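Local coordinates for Ycf48-like protein (Thermosynechococcus elongatus, PDB 2XBG), which probably assists the early assembly of photosystem II and the replacement of photodamaged D1, interacting with the C-terminal extension of the D1 precursor, at residues E28-P33 against G313-Y318; G267-L272 against P292-K297. All coordinates share one frame; numbering follows the deposited sequence. Where two conformers were deposited one is given.

Interaction 1 (E28-P33 against G313-Y318); sequences EAIQLP and GILLRY
Arg317 and Glu28 sit opposite each other at one end of this strand pair and are joined twice, through backbone and through side chain. Their main chains form a hydrogen-bonded antiparallel pair, Arg317 N giving to Glu28 O at 2.8 Å while Glu28 N returns a bond to Arg317 O. Both side chains leave with CG anti to the backbone N (chi1 174° for Glu28, -178° for Arg317), which lays them side by side. The arginine then bends at chi3 and turns its guanidinium onto the carboxylate: NH2 reaches Glu28 OE1 at 2.9 Å, on the syn side but out of the carboxylate plane, and NE adds a weak bond to the same oxygen. The two flat groups are 54° apart, so this is a one-oxygen grip and not a flat, two-pronged pairing.

Ile30 packs beside that salt bridge. Its CD1 lies 3.7 Å from Arg317 CB and meets the guanidinium at its edge, and it also touches Leu315 CD1. The backbone pairing continues here, with Ile30 N to Leu315 O at 2.7 Å, and ends with Leu32 N on Gly313 O. On the other face of the sheet, Ala29 CB and Leu316 CD2 are tightly packed at 3.4 Å. Ala29 and Gln31 make backbone hydrogen bonds to the second subunit, whose Glu28 carboxylate comes close to this one, with long, weak Glu28-Arg317 ion pairs across the interface.

Strand 27-31 thus pairs, from the start of the chain, with strand 314-318 near its end. This is the Velcro closure of a beta-propeller, here completing the seven-bladed ring.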
loop_
_atom_site.group_PDB
_atom_site.type_symbol
_atom_site.label_atom_id
_atom_site.label_comp_id
_atom_site.label_asym_id
_atom_site.label_seq_id
_atom_site.Cartn_x
_atom_site.Cartn_y
_atom_site.Cartn_z
ATOM N N GLU A 28 -0.250 -5.341 -5.882
ATOM C CA GLU A 28 0.411 -4.512 -4.894
ATOM C C GLU A 28 -0.657 -4.019 -3.925
ATOM O O GLU A 28 -1.648 -3.415 -4.366
ATOM C CB GLU A 28 0.983 -3.321 -5.658
ATOM C CG GLU A 28 1.612 -2.218 -4.863
ATOM C CD GLU A 28 1.944 -1.064 -5.805
ATOM O OE1 GLU A 28 0.975 -0.346 -6.145
ATOM O OE2 GLU A 28 3.163 -0.928 -6.147
ATOM N N ALA A 29 -0.485 -4.199 -2.622
ATOM C CA ALA A 29 -1.438 -3.730 -1.635
ATOM C C ALA A 29 -1.077 -2.295 -1.326
ATOM O O ALA A 29 0.059 -1.976 -0.995
ATOM C CB ALA A 29 -1.434 -4.608 -0.406
ATOM N N ILE A 30 -2.043 -1.421 -1.495
ATOM C CA ILE A 30 -1.935 0.015 -1.172
ATOM C C ILE A 30 -2.684 0.305 0.100
ATOM O O ILE A 30 -3.778 -0.223 0.321
ATOM C CB ILE A 30 -2.423 0.947 -2.283
ATOM C CG1 ILE A 30 -1.619 0.825 -3.580
ATOM C CG2 ILE A 30 -2.784 2.371 -1.764
ATOM C CD1 ILE A 30 -2.440 1.400 -4.783
ATOM N N GLN A 31 -2.072 1.085 0.985
ATOM C CA GLN A 31 -2.745 1.635 2.161
ATOM C C GLN A 31 -3.139 3.065 1.825
ATOM O O GLN A 31 -2.292 3.924 1.544
ATOM C CB GLN A 31 -1.842 1.624 3.387
ATOM C CG GLN A 31 -2.421 2.344 4.592
ATOM C CD GLN A 31 -3.615 1.649 5.218
ATOM O OE1 GLN A 31 -3.455 0.523 5.701
ATOM N NE2 GLN A 31 -4.788 2.260 5.200
ATOM N N LEU A 32 -4.450 3.265 1.751
ATOM C CA LEU A 32 -4.928 4.598 1.478
ATOM C C LEU A 32 -4.762 5.451 2.736
ATOM O O LEU A 32 -4.579 4.956 3.838
ATOM C CB LEU A 32 -6.418 4.464 1.118
ATOM C CG LEU A 32 -6.666 3.788 -0.225
ATOM C CD1 LEU A 32 -8.164 3.452 -0.281
ATOM C CD2 LEU A 32 -6.203 4.607 -1.434
ATOM N N PRO A 33 -4.931 6.786 2.585
ATOM C CA PRO A 33 -4.856 7.705 3.727
ATOM C C PRO A 33 -6.142 7.761 4.533
ATOM O O PRO A 33 -6.832 8.776 4.665
ATOM C CB PRO A 33 -4.464 9.015 3.044
ATOM C CG PRO A 33 -5.087 8.946 1.719
ATOM C CD PRO A 33 -4.854 7.486 1.293
ATOM N N GLY A 313 -8.882 0.586 4.744
ATOM C CA GLY A 313 -8.234 1.439 3.796
ATOM C C GLY A 313 -7.231 0.737 2.909
ATOM O O GLY A 313 -6.554 1.401 2.124
ATOM N N ILE A 314 -7.228 -0.597 2.941
ATOM C CA ILE A 314 -6.326 -1.352 2.074
ATOM C C ILE A 314 -7.044 -1.709 0.781
ATOM O O ILE A 314 -8.246 -2.065 0.783
ATOM C CB ILE A 314 -5.808 -2.631 2.785
ATOM C CG1 ILE A 314 -4.897 -2.197 3.957
ATOM C CG2 ILE A 314 -5.097 -3.597 1.793
ATOM C CD1 ILE A 314 -4.612 -3.212 5.060
ATOM N N LEU A 315 -6.342 -1.556 -0.316
ATOM C CA LEU A 315 -6.748 -2.217 -1.481
ATOM C C LEU A 315 -5.588 -2.815 -2.198
ATOM O O LEU A 315 -4.450 -2.505 -1.906
ATOM C CB LEU A 315 -7.489 -1.338 -2.393
ATOM C CG LEU A 315 -7.024 0.035 -2.784
ATOM C CD1 LEU A 315 -5.996 -0.308 -3.835
ATOM C CD2 LEU A 315 -7.864 0.989 -3.569
ATOM N N LEU A 316 -5.866 -3.722 -3.099
ATOM C CA LEU A 316 -4.868 -4.214 -4.000
ATOM C C LEU A 316 -5.006 -3.564 -5.347
ATOM O O LEU A 316 -6.141 -3.333 -5.825
ATOM C CB LEU A 316 -4.948 -5.730 -4.205
ATOM C CG LEU A 316 -4.960 -6.632 -2.992
ATOM C CD1 LEU A 316 -5.114 -8.109 -3.360
ATOM C CD2 LEU A 316 -3.731 -6.472 -2.165
ATOM N N ARG A 317 -3.899 -3.260 -6.013
ATOM C CA ARG A 317 -3.822 -2.655 -7.317
ATOM C C ARG A 317 -3.068 -3.607 -8.250
ATOM O O ARG A 317 -2.000 -4.143 -7.905
ATOM C CB ARG A 317 -3.150 -1.291 -7.269
ATOM C CG ARG A 317 -3.114 -0.653 -8.620
ATOM C CD ARG A 317 -2.546 0.729 -8.607
ATOM N NE ARG A 317 -1.145 0.714 -8.352
ATOM C CZ ARG A 317 -0.221 0.580 -9.297
ATOM N NH1 ARG A 317 -0.483 0.613 -10.589
ATOM N NH2 ARG A 317 1.012 0.549 -8.870
ATOM N N TYR A 318 -3.581 -3.783 -9.466
ATOM C CA TYR A 318 -2.995 -4.696 -10.448
ATOM C C TYR A 318 -1.829 -3.994 -11.136
ATOM O O TYR A 318 -1.955 -2.890 -11.656
ATOM C CB TYR A 318 -4.081 -5.106 -11.451
ATOM C CG TYR A 318 -3.636 -6.202 -12.385
ATOM C CD1 TYR A 318 -3.881 -7.528 -12.082
ATOM C CD2 TYR A 318 -2.939 -5.921 -13.538
ATOM C CE1 TYR A 318 -3.410 -8.556 -12.898
ATOM C CE2 TYR A 318 -2.483 -6.948 -14.373
ATOM C CZ TYR A 318 -2.715 -8.265 -14.038
ATOM O OH TYR A 318 -2.209 -9.252 -14.875
#

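Interaction 2 (G267-L272 against P292-K297); sequences GGAGAL and PSNFYK
Phe295 enters a propeller blade-to-blade junction by packing its ring against the 268-271 beta turn, a type I' turn that links strands 263-267 and 272-275. The packed side of the contact is built on this ring. Its CE2 comes within 3.4 Å of Gly270 CA, CD2 lies 4.3 Å from Leu272 CB, and Ala271 O is at the ring edge. The first torsion sets CG anti to the residue's own carbonyl carbon (chi1 -66°), which carries the ring toward Gly270. Ser293 O sits over one face, offset toward the rim. Ala266, Val288 and Ile308 add further apolar contacts, so the ring is buried between neighbouring sheets.

Two backbone hydrogen bonds fix the loop to the turn, and a third comes from the Asn294 side chain. Phe295 N binds Gly267 O at 3.0 Å, approaching from above the carbonyl plane. Gly270 N gives to Ser293 O at 3.1 Å, a rather bent bond (142° at the hydrogen). The turn has its own closing bond, from Ala271 N to Gly268 O.

The other side is looser. Ala269, at the exposed tip of the turn, directs its methyl away from the loop, and Asn294 is partly open to solvent. Even so, its amide is held at both ends, and Gln311 supports this stretch from outside by taking the N-H of Asn294 and giving its own to Ser293 OG. Asn294 ND2 donates to Tyr296 OH within the amide plane, while Asn294 OD1 receives Ala269 N on an in-plane lone pair, at 2.8 Å.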
loop_
_atom_site.group_PDB
_atom_site.type_symbol
_atom_site.label_atom_id
_atom_site.label_comp_id
_atom_site.label_asym_id
_atom_site.label_seq_id
_atom_site.Cartn_x
_atom_site.Cartn_y
_atom_site.Cartn_z
ATOM N N GLY A 267 -10.988 -14.181 -1.255
ATOM C CA GLY A 267 -11.657 -14.350 0.009
ATOM C C GLY A 267 -10.853 -13.787 1.165
ATOM O O GLY A 267 -10.118 -12.773 1.089
ATOM N N GLY A 268 -11.239 -14.323 2.313
ATOM C CA GLY A 268 -10.823 -13.777 3.613
ATOM C C GLY A 268 -9.341 -14.023 3.861
ATOM O O GLY A 268 -8.745 -14.934 3.270
ATOM N N ALA A 269 -8.735 -13.181 4.694
ATOM C CA ALA A 269 -7.414 -13.535 5.208
ATOM C C ALA A 269 -6.443 -13.712 4.051
ATOM O O ALA A 269 -5.779 -14.730 3.948
ATOM C CB ALA A 269 -7.474 -14.841 6.037
ATOM N N GLY A 270 -6.327 -12.765 3.126
ATOM C CA GLY A 270 -5.356 -12.902 2.048
ATOM C C GLY A 270 -5.538 -14.046 1.045
ATOM O O GLY A 270 -4.688 -14.242 0.197
ATOM N N ALA A 271 -6.659 -14.761 1.054
ATOM C CA ALA A 271 -6.900 -15.861 0.102
ATOM C C ALA A 271 -7.228 -15.319 -1.309
ATOM O O ALA A 271 -8.138 -14.492 -1.486
ATOM C CB ALA A 271 -8.023 -16.748 0.589
ATOM N N LEU A 272 -6.414 -15.632 -2.310
ATOM C CA LEU A 272 -6.535 -15.053 -3.649
ATOM C C LEU A 272 -6.005 -16.042 -4.675
ATOM O O LEU A 272 -4.848 -16.446 -4.617
ATOM C CB LEU A 272 -5.816 -13.699 -3.761
ATOM C CG LEU A 272 -6.059 -12.905 -5.063
ATOM C CD1 LEU A 272 -7.524 -12.537 -5.334
ATOM C CD2 LEU A 272 -5.137 -11.695 -5.058
ATOM N N PRO A 292 -2.416 -7.996 5.633
ATOM C CA PRO A 292 -3.360 -8.069 6.734
ATOM C C PRO A 292 -4.734 -7.473 6.449
ATOM O O PRO A 292 -5.166 -6.492 7.072
ATOM C CB PRO A 292 -2.605 -7.342 7.850
ATOM C CG PRO A 292 -1.803 -6.302 7.083
ATOM C CD PRO A 292 -1.354 -6.987 5.851
ATOM N N SER A 293 -5.437 -8.183 5.575
ATOM C CA SER A 293 -6.778 -7.802 5.104
ATOM C C SER A 293 -7.532 -8.984 4.524
ATOM O O SER A 293 -6.948 -9.840 3.867
ATOM C CB SER A 293 -6.763 -6.678 4.042
ATOM O OG SER A 293 -8.028 -6.125 3.710
ATOM N N ASN A 294 -8.852 -8.949 4.675
ATOM C CA ASN A 294 -9.765 -9.730 3.848
ATOM C C ASN A 294 -9.856 -9.076 2.482
ATOM O O ASN A 294 -9.732 -7.867 2.346
ATOM C CB ASN A 294 -11.165 -9.849 4.450
ATOM C CG ASN A 294 -11.173 -10.526 5.783
ATOM O OD1 ASN A 294 -10.393 -11.436 6.055
ATOM N ND2 ASN A 294 -12.133 -10.113 6.615
ATOM N N PHE A 295 -10.111 -9.830 1.427
ATOM C CA PHE A 295 -10.218 -9.264 0.080
ATOM C C PHE A 295 -11.645 -9.550 -0.296
ATOM O O PHE A 295 -12.039 -10.691 -0.496
ATOM C CB PHE A 295 -9.283 -10.054 -0.851
ATOM C CG PHE A 295 -7.823 -9.875 -0.524
ATOM C CD1 PHE A 295 -7.413 -8.649 0.007
ATOM C CD2 PHE A 295 -6.911 -10.866 -0.783
ATOM C CE1 PHE A 295 -6.090 -8.450 0.303
ATOM C CE2 PHE A 295 -5.581 -10.654 -0.504
ATOM C CZ PHE A 295 -5.188 -9.466 0.056
ATOM N N TYR A 296 -12.459 -8.527 -0.460
ATOM C CA TYR A 296 -13.927 -8.634 -0.560
ATOM C C TYR A 296 -14.512 -8.523 -1.965
ATOM O O TYR A 296 -15.564 -9.093 -2.261
ATOM C CB TYR A 296 -14.605 -7.462 0.166
ATOM C CG TYR A 296 -14.406 -7.492 1.660
ATOM C CD1 TYR A 296 -15.103 -8.382 2.468
ATOM C CD2 TYR A 296 -13.441 -6.689 2.253
ATOM C CE1 TYR A 296 -14.839 -8.463 3.819
ATOM C CE2 TYR A 296 -13.209 -6.753 3.598
ATOM C CZ TYR A 296 -13.922 -7.620 4.387
ATOM O OH TYR A 296 -13.723 -7.620 5.751
ATOM N N LYS A 297 -13.955 -7.647 -2.793
ATOM C CA LYS A 297 -14.610 -7.231 -4.027
ATOM C C LYS A 297 -13.560 -6.900 -5.072
ATOM O O LYS A 297 -12.615 -6.159 -4.763
ATOM C CB LYS A 297 -15.442 -5.957 -3.767
ATOM C CG LYS A 297 -16.173 -5.564 -5.004
ATOM C CD LYS A 297 -16.562 -4.142 -5.179
ATOM C CE LYS A 297 -17.724 -3.690 -4.366
ATOM N NZ LYS A 297 -18.133 -2.419 -5.037
#

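How the interactions relate
The two interactions lie about 12 Å apart, centre to centre, on the same side of the chain's centre. Along the sequence, interaction 2 is nested inside the long loop that interaction 1 closes. The sheet ordered 27-31, 314-318, 305-309, 297-300 ties them together: interaction 1 forms its pairing of first and last strands, and the loop 292-297 leads into its strand 297-300. Segment 267-272 is the connection between strands 263-267 and 272-275 of the preceding sheet. They touch through Leu316, whose CD1 meets Phe295 CZ at 3.7 Å and also packs on Leu272 CD2. The closing blade therefore joins the two ends of the chain in one sheet and packs against the preceding blade.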